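Local atomic coordinates of nucleoporin NUP82 (Saccharomyces cerevisiae, PDB entry 3PBP), a protein that is a structural component of the nuclear pore complex and binds the nucleoporin NUP116 through its N-terminal domain, the part described here. Residues 204-210 and 279-285; 247-252 and 333-339; 376-381 and 420-426. The protein carries 1 engineered substitution. All coordinates share one frame; numbering follows the deposited sequence.

Contact 1. Residues 204-210 and 279-285; sequences DIFAFYP and AKVQGPF
With CG of Phe208 turned anti to its carbonyl carbon (chi1 -74°), the ring swings back under Val281, whose CG1 sits over one face, 3.5 Å from the ring centroid in a CH-pi contact; the O of Ala279 meets the same ring at its edge. Phe206 carries a similar first torsion, chi1 -68°, and its ring runs alongside Pro284, CZ nearest the proline's CB. Here the contact is off-centre, Pro284 CB lying 4.2 Å from the Phe206 centroid. Between these aromatics the backbones pair as a short antiparallel bridge: Ala207 N to Gln282 O is 2.9 Å and Gln282 N to Ala207 O is 2.8 Å. Farther along, Phe285 N gives its hydrogen to Ile205 O at 2.9 Å. In the seven-bladed beta-propeller of this domain, strand 204-208 borders the three-stranded sheet that starts at 182, and 279-285 lines up beside it without becoming a regular strand, just before 286-288 enters the next sheet. Gly283 takes up a positive phi (127°) that a residue with a side chain would tolerate poorly, and a CB there would run into the Phe206 ring; the peptide bond that follows it, into Pro284, is cis. Past the bridge, Phe285 lays CE1 against Ala207 CB at 3.5 Å. The amide of Gln282 is held by Ser334 O through NE2 and by Asn346 through OE1. The carboxylate of Asp204, beside Pro284, forms a salt bridge with Lys98 of the NUP116 chain, while Pro284 O accepts a bond from Arg101 of that same chain.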
loop_
_atom_site.group_PDB
_atom_site.type_symbol
_atom_site.label_atom_id
_atom_site.label_comp_id
_atom_site.label_asym_id
_atom_site.label_seq_id
_atom_site.Cartn_x
_atom_site.Cartn_y
_atom_site.Cartn_z
ATOM N N ASP A 204 1.340 -8.747 -6.150
ATOM C CA ASP A 204 1.115 -9.231 -4.801
ATOM C C ASP A 204 0.575 -8.113 -3.918
ATOM O O ASP A 204 0.599 -6.947 -4.300
ATOM C CB ASP A 204 2.413 -9.789 -4.224
ATOM C CG ASP A 204 2.663 -11.229 -4.651
ATOM O OD1 ASP A 204 1.865 -12.120 -4.245
ATOM O OD2 ASP A 204 3.651 -11.465 -5.395
ATOM N N ILE A 205 0.073 -8.473 -2.745
ATOM C CA ILE A 205 -0.464 -7.484 -1.834
ATOM C C ILE A 205 0.314 -7.461 -0.518
ATOM O O ILE A 205 0.588 -8.492 0.079
ATOM C CB ILE A 205 -1.963 -7.756 -1.552
ATOM C CG1 ILE A 205 -2.749 -7.630 -2.855
ATOM C CG2 ILE A 205 -2.475 -6.802 -0.487
ATOM C CD1 ILE A 205 -4.188 -8.000 -2.745
ATOM N N PHE A 206 0.697 -6.271 -0.086
ATOM C CA PHE A 206 1.395 -6.131 1.176
ATOM C C PHE A 206 0.547 -5.171 1.981
ATOM O O PHE A 206 -0.423 -4.598 1.459
ATOM C CB PHE A 206 2.808 -5.574 0.970
ATOM C CG PHE A 206 3.738 -6.530 0.269
ATOM C CD1 PHE A 206 3.606 -6.787 -1.099
ATOM C CD2 PHE A 206 4.704 -7.219 0.984
ATOM C CE1 PHE A 206 4.424 -7.722 -1.740
ATOM C CE2 PHE A 206 5.526 -8.156 0.350
ATOM C CZ PHE A 206 5.381 -8.408 -1.013
ATOM N N ALA A 207 0.885 -4.994 3.252
ATOM C CA ALA A 207 0.095 -4.090 4.060
ATOM C C ALA A 207 0.829 -3.532 5.251
ATOM O O ALA A 207 1.653 -4.202 5.861
ATOM C CB ALA A 207 -1.171 -4.787 4.516
ATOM N N PHE A 208 0.524 -2.277 5.553
ATOM C CA PHE A 208 1.080 -1.570 6.693
ATOM C C PHE A 208 -0.048 -1.515 7.734
ATOM O O PHE A 208 -1.096 -0.908 7.504
ATOM C CB PHE A 208 1.473 -0.155 6.288
ATOM C CG PHE A 208 2.702 -0.084 5.461
ATOM C CD1 PHE A 208 3.961 -0.141 6.060
ATOM C CD2 PHE A 208 2.615 0.062 4.084
ATOM C CE1 PHE A 208 5.121 -0.049 5.289
ATOM C CE2 PHE A 208 3.760 0.154 3.298
ATOM C CZ PHE A 208 5.022 0.100 3.903
ATOM N N TYR A 209 0.157 -2.173 8.865
ATOM C CA TYR A 209 -0.838 -2.188 9.925
ATOM C C TYR A 209 -0.085 -2.076 11.242
ATOM O O TYR A 209 0.621 -3.005 11.635
ATOM C CB TYR A 209 -1.646 -3.491 9.882
ATOM C CG TYR A 209 -2.784 -3.526 10.885
ATOM C CD1 TYR A 209 -3.627 -2.427 11.038
ATOM C CD2 TYR A 209 -3.020 -4.654 11.685
ATOM C CE1 TYR A 209 -4.675 -2.441 11.961
ATOM C CE2 TYR A 209 -4.068 -4.678 12.608
ATOM C CZ TYR A 209 -4.893 -3.568 12.743
ATOM O OH TYR A 209 -5.941 -3.572 13.647
ATOM N N PRO A 210 -0.232 -0.942 11.955
ATOM C CA PRO A 210 -1.052 0.228 11.626
ATOM C C PRO A 210 -0.338 1.266 10.747
ATOM O O PRO A 210 0.883 1.352 10.753
ATOM C CB PRO A 210 -1.338 0.795 12.998
ATOM C CG PRO A 210 0.062 0.700 13.620
ATOM C CD PRO A 210 0.516 -0.703 13.211
ATOM N N ALA A 279 6.188 1.627 11.070
ATOM C CA ALA A 279 5.809 0.232 10.995
ATOM C C ALA A 279 6.351 -0.427 9.742
ATOM O O ALA A 279 6.394 0.184 8.674
ATOM C CB ALA A 279 4.309 0.118 11.029
ATOM N N LYS A 280 6.764 -1.681 9.870
ATOM C CA LYS A 280 7.287 -2.404 8.730
ATOM C C LYS A 280 6.197 -3.195 8.024
ATOM O O LYS A 280 5.306 -3.771 8.664
ATOM C CB LYS A 280 8.428 -3.328 9.163
ATOM C CG LYS A 280 9.702 -2.583 9.469
ATOM C CD LYS A 280 10.873 -3.514 9.681
ATOM C CE LYS A 280 12.162 -2.718 9.899
ATOM N NZ LYS A 280 13.376 -3.576 10.100
ATOM N N VAL A 281 6.279 -3.212 6.699
ATOM C CA VAL A 281 5.318 -3.915 5.865
ATOM C C VAL A 281 5.140 -5.380 6.193
ATOM O O VAL A 281 6.083 -6.081 6.554
ATOM C CB VAL A 281 5.695 -3.866 4.384
ATOM C CG1 VAL A 281 4.529 -3.295 3.582
ATOM C CG2 VAL A 281 6.959 -3.061 4.194
ATOM N N GLN A 282 3.900 -5.823 6.051
ATOM C CA GLN A 282 3.530 -7.210 6.264
ATOM C C GLN A 282 3.246 -7.752 4.856
ATOM O O GLN A 282 2.905 -6.975 3.950
ATOM C CB GLN A 282 2.272 -7.303 7.127
ATOM C CG GLN A 282 2.424 -6.731 8.499
ATOM C CD GLN A 282 1.277 -7.115 9.411
ATOM O OE1 GLN A 282 0.830 -8.265 9.415
ATOM N NE2 GLN A 282 0.803 -6.161 10.208
ATOM N N GLY A 283 3.399 -9.062 4.667
ATOM C CA GLY A 283 3.159 -9.643 3.358
ATOM C C GLY A 283 4.296 -10.493 2.812
ATOM O O GLY A 283 5.363 -10.591 3.427
ATOM N N PRO A 284 4.119 -11.082 1.621
ATOM C CA PRO A 284 2.905 -10.950 0.812
ATOM C C PRO A 284 1.706 -11.681 1.378
ATOM O O PRO A 284 1.836 -12.669 2.097
ATOM C CB PRO A 284 3.305 -11.530 -0.553
ATOM C CG PRO A 284 4.711 -12.096 -0.358
ATOM C CD PRO A 284 4.937 -12.194 1.125
ATOM N N PHE A 285 0.528 -11.175 1.046
ATOM C CA PHE A 285 -0.693 -11.793 1.473
ATOM C C PHE A 285 -0.881 -13.014 0.596
ATOM O O PHE A 285 -0.442 -13.058 -0.553
ATOM C CB PHE A 285 -1.885 -10.866 1.257
ATOM C CG PHE A 285 -2.214 -10.008 2.431
ATOM C CD1 PHE A 285 -1.338 -9.020 2.852
ATOM C CD2 PHE A 285 -3.403 -10.183 3.110
ATOM C CE1 PHE A 285 -1.644 -8.220 3.937
ATOM C CE2 PHE A 285 -3.721 -9.390 4.202
ATOM C CZ PHE A 285 -2.842 -8.406 4.617
#

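Contact 2. Residues 247-252 and 333-339; sequences RNVIKQ and MSMSWDV
Gln252 reaches from the helix to the backbone of Met335, where its OE1 accepts the hydrogen of Met335 N at 2.7 Å, the donor standing 30° out of the amide plane. The chain gets there by running straight out: CG is anti to the backbone N (chi1 -177°) and the rest is extended, so the amide arrives beside the 333-339 loop while CG rests 3.6 Å from the selenium of Met335, a selenomethionine whose side chain crosses it at about a right angle. The other end of the amide, NE2, bonds Ser230 OG on helix 220-235, which fixes the rotation of the group. Shortened to an alanine, this position would probably leave Met335 N without its acceptor and Ser230 OG without the amide it bonds. One turn back, Asn248 turns toward the loop and sets CB against Met335 O at 3.2 Å, with its amide beside Ser336 and Val339 CG2. Lys251 touches Trp337 differently, CB lying 3.8 Å from CZ3, while the indole NE1 is taken by Tyr276 O.

At the outer end of the contact, Arg247 is extended from CG to NE and crosses Asp338 at about a right angle. Its guanidinium lies nearly coplanar with the carboxylate, 18° apart, and Asp338 OD2 takes NH1 at 2.5 Å on its anti lone pair, with a weak bond from NH2. Lys251 CD lies over one face of that guanidinium, toward its rim, and the NZ of Lys251 makes a long salt bridge to the same OD2, at 4.0 Å. The helix 243-262 is thus joined to the loop by an uncharged hydrogen bond at one end and by a salt-bridge network at the other, and with two positive charges converging on one oxygen, Asp338 is likely to stay ionised.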
loop_
_atom_site.group_PDB
_atom_site.type_symbol
_atom_site.label_atom_id
_atom_site.label_comp_id
_atom_site.label_asym_id
_atom_site.label_seq_id
_atom_site.Cartn_x
_atom_site.Cartn_y
_atom_site.Cartn_z
ATOM N N ARG A 247 4.232 -11.473 20.790
ATOM C CA ARG A 247 4.759 -10.164 21.123
ATOM C C ARG A 247 3.906 -9.051 20.494
ATOM O O ARG A 247 3.490 -8.099 21.177
ATOM C CB ARG A 247 6.203 -10.054 20.643
ATOM C CG ARG A 247 6.850 -8.764 21.049
ATOM C CD ARG A 247 8.242 -8.650 20.513
ATOM N NE ARG A 247 8.713 -7.283 20.680
ATOM C CZ ARG A 247 9.125 -6.515 19.683
ATOM N NH1 ARG A 247 9.127 -6.994 18.443
ATOM N NH2 ARG A 247 9.518 -5.269 19.929
ATOM N N ASN A 248 3.642 -9.185 19.193
ATOM C CA ASN A 248 2.833 -8.208 18.463
ATOM C C ASN A 248 1.428 -8.055 19.050
ATOM O O ASN A 248 0.964 -6.937 19.258
ATOM C CB ASN A 248 2.705 -8.592 16.979
ATOM C CG ASN A 248 3.936 -8.234 16.156
ATOM O OD1 ASN A 248 4.725 -7.365 16.522
ATOM N ND2 ASN A 248 4.084 -8.894 15.019
ATOM N N VAL A 249 0.753 -9.181 19.290
ATOM C CA VAL A 249 -0.594 -9.171 19.841
ATOM C C VAL A 249 -0.614 -8.434 21.171
ATOM O O VAL A 249 -1.531 -7.655 21.444
ATOM C CB VAL A 249 -1.123 -10.607 20.039
ATOM C CG1 VAL A 249 -2.467 -10.584 20.722
ATOM C CG2 VAL A 249 -1.224 -11.293 18.708
ATOM N N ILE A 250 0.397 -8.679 22.003
ATOM C CA ILE A 250 0.461 -8.007 23.292
ATOM C C ILE A 250 0.748 -6.532 23.075
ATOM O O ILE A 250 0.198 -5.677 23.768
ATOM C CB ILE A 250 1.535 -8.627 24.195
ATOM C CG1 ILE A 250 1.033 -9.988 24.696
ATOM C CG2 ILE A 250 1.856 -7.686 25.359
ATOM C CD1 ILE A 250 2.071 -10.777 25.444
ATOM N N LYS A 251 1.600 -6.233 22.102
ATOM C CA LYS A 251 1.908 -4.847 21.795
ATOM C C LYS A 251 0.660 -4.143 21.295
ATOM O O LYS A 251 0.389 -2.996 21.654
ATOM C CB LYS A 251 2.971 -4.757 20.717
ATOM C CG LYS A 251 4.369 -4.838 21.221
ATOM C CD LYS A 251 5.301 -4.420 20.128
ATOM C CE LYS A 251 6.426 -3.610 20.699
ATOM N NZ LYS A 251 6.956 -2.659 19.686
ATOM N N GLN A 252 -0.094 -4.836 20.446
ATOM C CA GLN A 252 -1.309 -4.266 19.891
ATOM C C GLN A 252 -2.262 -3.896 21.015
ATOM O O GLN A 252 -2.785 -2.788 21.063
ATOM C CB GLN A 252 -2.001 -5.247 18.938
ATOM C CG GLN A 252 -3.232 -4.633 18.283
ATOM C CD GLN A 252 -3.855 -5.508 17.221
ATOM O OE1 GLN A 252 -3.160 -6.182 16.457
ATOM N NE2 GLN A 252 -5.173 -5.481 17.146
HETATM N N MSE A 333 -5.644 -9.600 11.142
HETATM C CA MSE A 333 -4.230 -9.288 11.232
HETATM C C MSE A 333 -3.914 -8.737 12.606
HETATM O O MSE A 333 -4.797 -8.283 13.338
HETATM C CB MSE A 333 -3.832 -8.211 10.230
HETATM C CG MSE A 333 -4.016 -8.530 8.762
HETATM SE SE MSE A 333 -3.745 -6.873 7.705
HETATM C CE MSE A 333 -1.811 -6.715 7.910
ATOM N N SER A 334 -2.633 -8.775 12.946
ATOM C CA SER A 334 -2.165 -8.217 14.196
ATOM C C SER A 334 -1.257 -7.087 13.753
ATOM O O SER A 334 -0.652 -7.137 12.671
ATOM C CB SER A 334 -1.349 -9.227 14.990
ATOM O OG SER A 334 -0.084 -9.448 14.382
HETATM N N MSE A 335 -1.183 -6.050 14.567
HETATM C CA MSE A 335 -0.323 -4.933 14.246
HETATM C C MSE A 335 1.141 -5.354 14.385
HETATM O O MSE A 335 1.472 -6.217 15.193
HETATM C CB MSE A 335 -0.650 -3.773 15.169
HETATM C CG MSE A 335 -1.946 -3.124 14.793
HETATM SE SE MSE A 335 -2.582 -1.827 16.065
HETATM C CE MSE A 335 -1.146 -0.595 16.042
ATOM N N SER A 336 2.010 -4.754 13.580
ATOM C CA SER A 336 3.424 -5.084 13.614
ATOM C C SER A 336 4.269 -3.863 13.265
ATOM O O SER A 336 3.955 -3.119 12.340
ATOM C CB SER A 336 3.708 -6.225 12.638
ATOM O OG SER A 336 5.069 -6.607 12.689
ATOM N N TRP A 337 5.348 -3.666 14.013
ATOM C CA TRP A 337 6.213 -2.521 13.791
ATOM C C TRP A 337 7.647 -2.886 13.430
ATOM O O TRP A 337 8.189 -2.300 12.499
ATOM C CB TRP A 337 6.224 -1.636 15.030
ATOM C CG TRP A 337 4.925 -0.939 15.351
ATOM C CD1 TRP A 337 4.614 0.366 15.092
ATOM C CD2 TRP A 337 3.837 -1.461 16.128
ATOM N NE1 TRP A 337 3.411 0.693 15.672
ATOM C CE2 TRP A 337 2.914 -0.411 16.314
ATOM C CE3 TRP A 337 3.553 -2.713 16.686
ATOM C CZ2 TRP A 337 1.737 -0.572 17.048
ATOM C CZ3 TRP A 337 2.373 -2.870 17.415
ATOM C CH2 TRP A 337 1.484 -1.808 17.585
ATOM N N ASP A 338 8.255 -3.834 14.158
ATOM C CA ASP A 338 9.644 -4.266 13.906
ATOM C C ASP A 338 9.780 -5.389 12.898
ATOM O O ASP A 338 10.418 -5.248 11.861
ATOM C CB ASP A 338 10.314 -4.806 15.159
ATOM C CG ASP A 338 9.906 -4.083 16.388
ATOM O OD1 ASP A 338 10.109 -2.858 16.434
ATOM O OD2 ASP A 338 9.388 -4.744 17.308
ATOM N N VAL A 339 9.200 -6.526 13.249
ATOM C CA VAL A 339 9.268 -7.734 12.442
ATOM C C VAL A 339 9.371 -7.575 10.925
ATOM O O VAL A 339 8.445 -7.079 10.279
ATOM C CB VAL A 339 8.076 -8.647 12.764
ATOM C CG1 VAL A 339 8.346 -10.033 12.247
ATOM C CG2 VAL A 339 7.821 -8.663 14.259
#

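Contact 3. Residues 376-381 and 420-426; sequences ISDNII and IERIPNL
Ile420 N approaches the flat carbonyl of Asn379 from above its plane, 52° out of it, and gives a hydrogen bond to Asn379 O at 2.7 Å, while Ile420 CG1 lies 3.5 Å from Asn379 C. The setting is the seam between two blades of the beta-propeller: residues 376-381 form the tight hairpin turn between strands 372-376 and 380-385 of one sheet, closed by a bond from Ser377 N to Ile380 O, and 420-426 leads from strand 413-419 of that sheet into strand 425-431 of the next.

Ile420 is the hub. Its CG1 stands between the backbone N and the carbonyl carbon (chi1 59°), which sends the two branches different ways. CD1 goes in under the turn to Ile376 CG2, 3.6 Å away, whereas CG2 meets Ile381 CD1. The side chains of Ile376 and Ile381 each cross that of Ile420 at about a right angle, so the branches interlock instead of running alongside. Beyond it, Ile376 extends CD1 to Ile423 CG2 at 3.7 Å, and both Ile376 and Ile381 come within van der Waals range of Leu426, which continues the apolar layer onto Leu437 and Leu439 of strand 434-440. Ile364 of the first sheet packs on Ile376, and Ile417 on Ile381, so aliphatic side chains from both blades meet in one layer. Where the chain turns into the second sheet, the ring of Pro424 is met by the end of Ile381, with CG and CD1 3.3 Å apart.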
loop_
_atom_site.group_PDB
_atom_site.type_symbol
_atom_site.label_atom_id
_atom_site.label_comp_id
_atom_site.label_asym_id
_atom_site.label_seq_id
_atom_site.Cartn_x
_atom_site.Cartn_y
_atom_site.Cartn_z
ATOM N N ILE A 376 -12.900 2.020 -15.201
ATOM C CA ILE A 376 -12.696 2.797 -16.404
ATOM C C ILE A 376 -11.799 2.045 -17.371
ATOM O O ILE A 376 -10.587 1.940 -17.166
ATOM C CB ILE A 376 -12.074 4.165 -16.076
ATOM C CG1 ILE A 376 -13.093 5.003 -15.301
ATOM C CG2 ILE A 376 -11.630 4.867 -17.356
ATOM C CD1 ILE A 376 -12.641 6.409 -15.006
ATOM N N SER A 377 -12.414 1.502 -18.417
ATOM C CA SER A 377 -11.686 0.770 -19.445
ATOM C C SER A 377 -11.177 1.791 -20.476
ATOM O O SER A 377 -10.865 2.932 -20.117
ATOM C CB SER A 377 -12.604 -0.266 -20.103
ATOM O OG SER A 377 -13.158 -1.140 -19.131
ATOM N N ASP A 378 -11.111 1.419 -21.750
ATOM C CA ASP A 378 -10.592 2.365 -22.730
ATOM C C ASP A 378 -11.574 3.410 -23.234
ATOM O O ASP A 378 -11.192 4.552 -23.487
ATOM C CB ASP A 378 -9.992 1.629 -23.923
ATOM C CG ASP A 378 -8.702 2.268 -24.389
ATOM O OD1 ASP A 378 -8.554 3.500 -24.185
ATOM O OD2 ASP A 378 -7.848 1.544 -24.953
ATOM N N ASN A 379 -12.833 3.027 -23.394
ATOM C CA ASN A 379 -13.830 3.969 -23.875
ATOM C C ASN A 379 -15.134 3.799 -23.132
ATOM O O ASN A 379 -16.141 4.422 -23.475
ATOM C CB ASN A 379 -14.061 3.777 -25.369
ATOM C CG ASN A 379 -12.797 3.956 -26.168
ATOM O OD1 ASN A 379 -12.146 5.003 -26.093
ATOM N ND2 ASN A 379 -12.434 2.935 -26.936
ATOM N N ILE A 380 -15.113 2.947 -22.116
ATOM C CA ILE A 380 -16.302 2.706 -21.323
ATOM C C ILE A 380 -16.031 2.942 -19.856
ATOM O O ILE A 380 -14.884 2.948 -19.410
ATOM C CB ILE A 380 -16.801 1.247 -21.447
ATOM C CG1 ILE A 380 -17.235 0.951 -22.877
ATOM C CG2 ILE A 380 -17.985 1.010 -20.508
ATOM C CD1 ILE A 380 -17.970 -0.372 -23.015
ATOM N N ILE A 381 -17.110 3.171 -19.123
ATOM C CA ILE A 381 -17.055 3.324 -17.688
ATOM C C ILE A 381 -18.104 2.301 -17.344
ATOM O O ILE A 381 -19.284 2.504 -17.622
ATOM C CB ILE A 381 -17.539 4.696 -17.184
ATOM C CG1 ILE A 381 -16.613 5.801 -17.672
ATOM C CG2 ILE A 381 -17.559 4.705 -15.662
ATOM C CD1 ILE A 381 -17.054 7.173 -17.219
ATOM N N ILE A 420 -16.731 6.943 -22.869
ATOM C CA ILE A 420 -15.811 8.047 -22.641
ATOM C C ILE A 420 -14.736 8.070 -23.708
ATOM O O ILE A 420 -14.707 7.220 -24.597
ATOM C CB ILE A 420 -15.105 7.920 -21.287
ATOM C CG1 ILE A 420 -14.339 6.596 -21.243
ATOM C CG2 ILE A 420 -16.115 8.010 -20.166
ATOM C CD1 ILE A 420 -13.391 6.461 -20.083
ATOM N N GLU A 421 -13.842 9.045 -23.596
ATOM C CA GLU A 421 -12.752 9.197 -24.537
ATOM C C GLU A 421 -11.482 9.513 -23.782
ATOM O O GLU A 421 -10.389 9.129 -24.188
ATOM C CB GLU A 421 -13.061 10.322 -25.525
ATOM C CG GLU A 421 -13.525 9.831 -26.883
ATOM C CD GLU A 421 -14.121 10.937 -27.735
ATOM O OE1 GLU A 421 -13.453 11.979 -27.919
ATOM O OE2 GLU A 421 -15.261 10.762 -28.221
ATOM N N ARG A 422 -11.637 10.222 -22.675
ATOM C CA ARG A 422 -10.506 10.614 -21.842
ATOM C C ARG A 422 -10.909 10.236 -20.419
ATOM O O ARG A 422 -11.905 10.767 -19.920
ATOM C CB ARG A 422 -10.309 12.132 -21.927
ATOM C CG ARG A 422 -10.366 12.706 -23.338
ATOM C CD ARG A 422 -8.999 12.677 -23.972
ATOM N NE ARG A 422 -8.017 13.323 -23.105
ATOM C CZ ARG A 422 -6.740 13.502 -23.424
ATOM N NH1 ARG A 422 -6.278 13.085 -24.599
ATOM N NH2 ARG A 422 -5.919 14.091 -22.563
ATOM N N ILE A 423 -10.166 9.328 -19.777
ATOM C CA ILE A 423 -10.488 8.914 -18.402
ATOM C C ILE A 423 -11.127 10.076 -17.646
ATOM O O ILE A 423 -10.431 10.940 -17.101
ATOM C CB ILE A 423 -9.240 8.483 -17.628
ATOM C CG1 ILE A 423 -8.555 7.317 -18.347
ATOM C CG2 ILE A 423 -9.632 8.092 -16.205
ATOM C CD1 ILE A 423 -7.269 6.854 -17.662
ATOM N N PRO A 424 -12.467 10.106 -17.593
ATOM C CA PRO A 424 -13.169 11.188 -16.905
ATOM C C PRO A 424 -12.997 11.261 -15.393
ATOM O O PRO A 424 -12.461 10.356 -14.743
ATOM C CB PRO A 424 -14.621 10.968 -17.325
ATOM C CG PRO A 424 -14.711 9.492 -17.381
ATOM C CD PRO A 424 -13.425 9.097 -18.086
ATOM N N ASN A 425 -13.463 12.382 -14.865
ATOM C CA ASN A 425 -13.429 12.695 -13.456
ATOM C C ASN A 425 -14.866 12.408 -12.999
ATOM O O ASN A 425 -15.818 12.925 -13.583
ATOM C CB ASN A 425 -13.064 14.180 -13.322
ATOM C CG ASN A 425 -12.477 14.528 -11.982
ATOM O OD1 ASN A 425 -13.201 14.793 -11.024
ATOM N ND2 ASN A 425 -11.153 14.531 -11.901
ATOM N N LEU A 426 -15.037 11.559 -11.990
ATOM C CA LEU A 426 -16.379 11.241 -11.504
ATOM C C LEU A 426 -16.746 11.970 -10.222
ATOM O O LEU A 426 -15.880 12.407 -9.470
ATOM C CB LEU A 426 -16.525 9.741 -11.259
ATOM C CG LEU A 426 -16.817 8.843 -12.449
ATOM C CD1 LEU A 426 -15.771 9.055 -13.524
ATOM C CD2 LEU A 426 -16.833 7.401 -11.977
#

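Overall arrangement
From the N terminus, 204-210 comes first, at the edge of its sheet, followed by 247-252 on helix 243-262. Contact 1 then closes when 279-285 returns to the sheet edge, and contact 2 closes only at 333-339, so the two loops cross instead of nesting. They are physically joined: Tyr209 O and Ser336 N lie 3.0 Å apart, a probable hydrogen bond that joins the end of 204-210 to the 333-339 loop, which contact 2 in turn binds to helix 243-262. Contact 3 opens afterwards and closes a shorter loop, linking the sheet of 362-419 to that of 425-449. It is remote, its centre about 42 Å from that of contact 2, on the opposite side of the chain's centre.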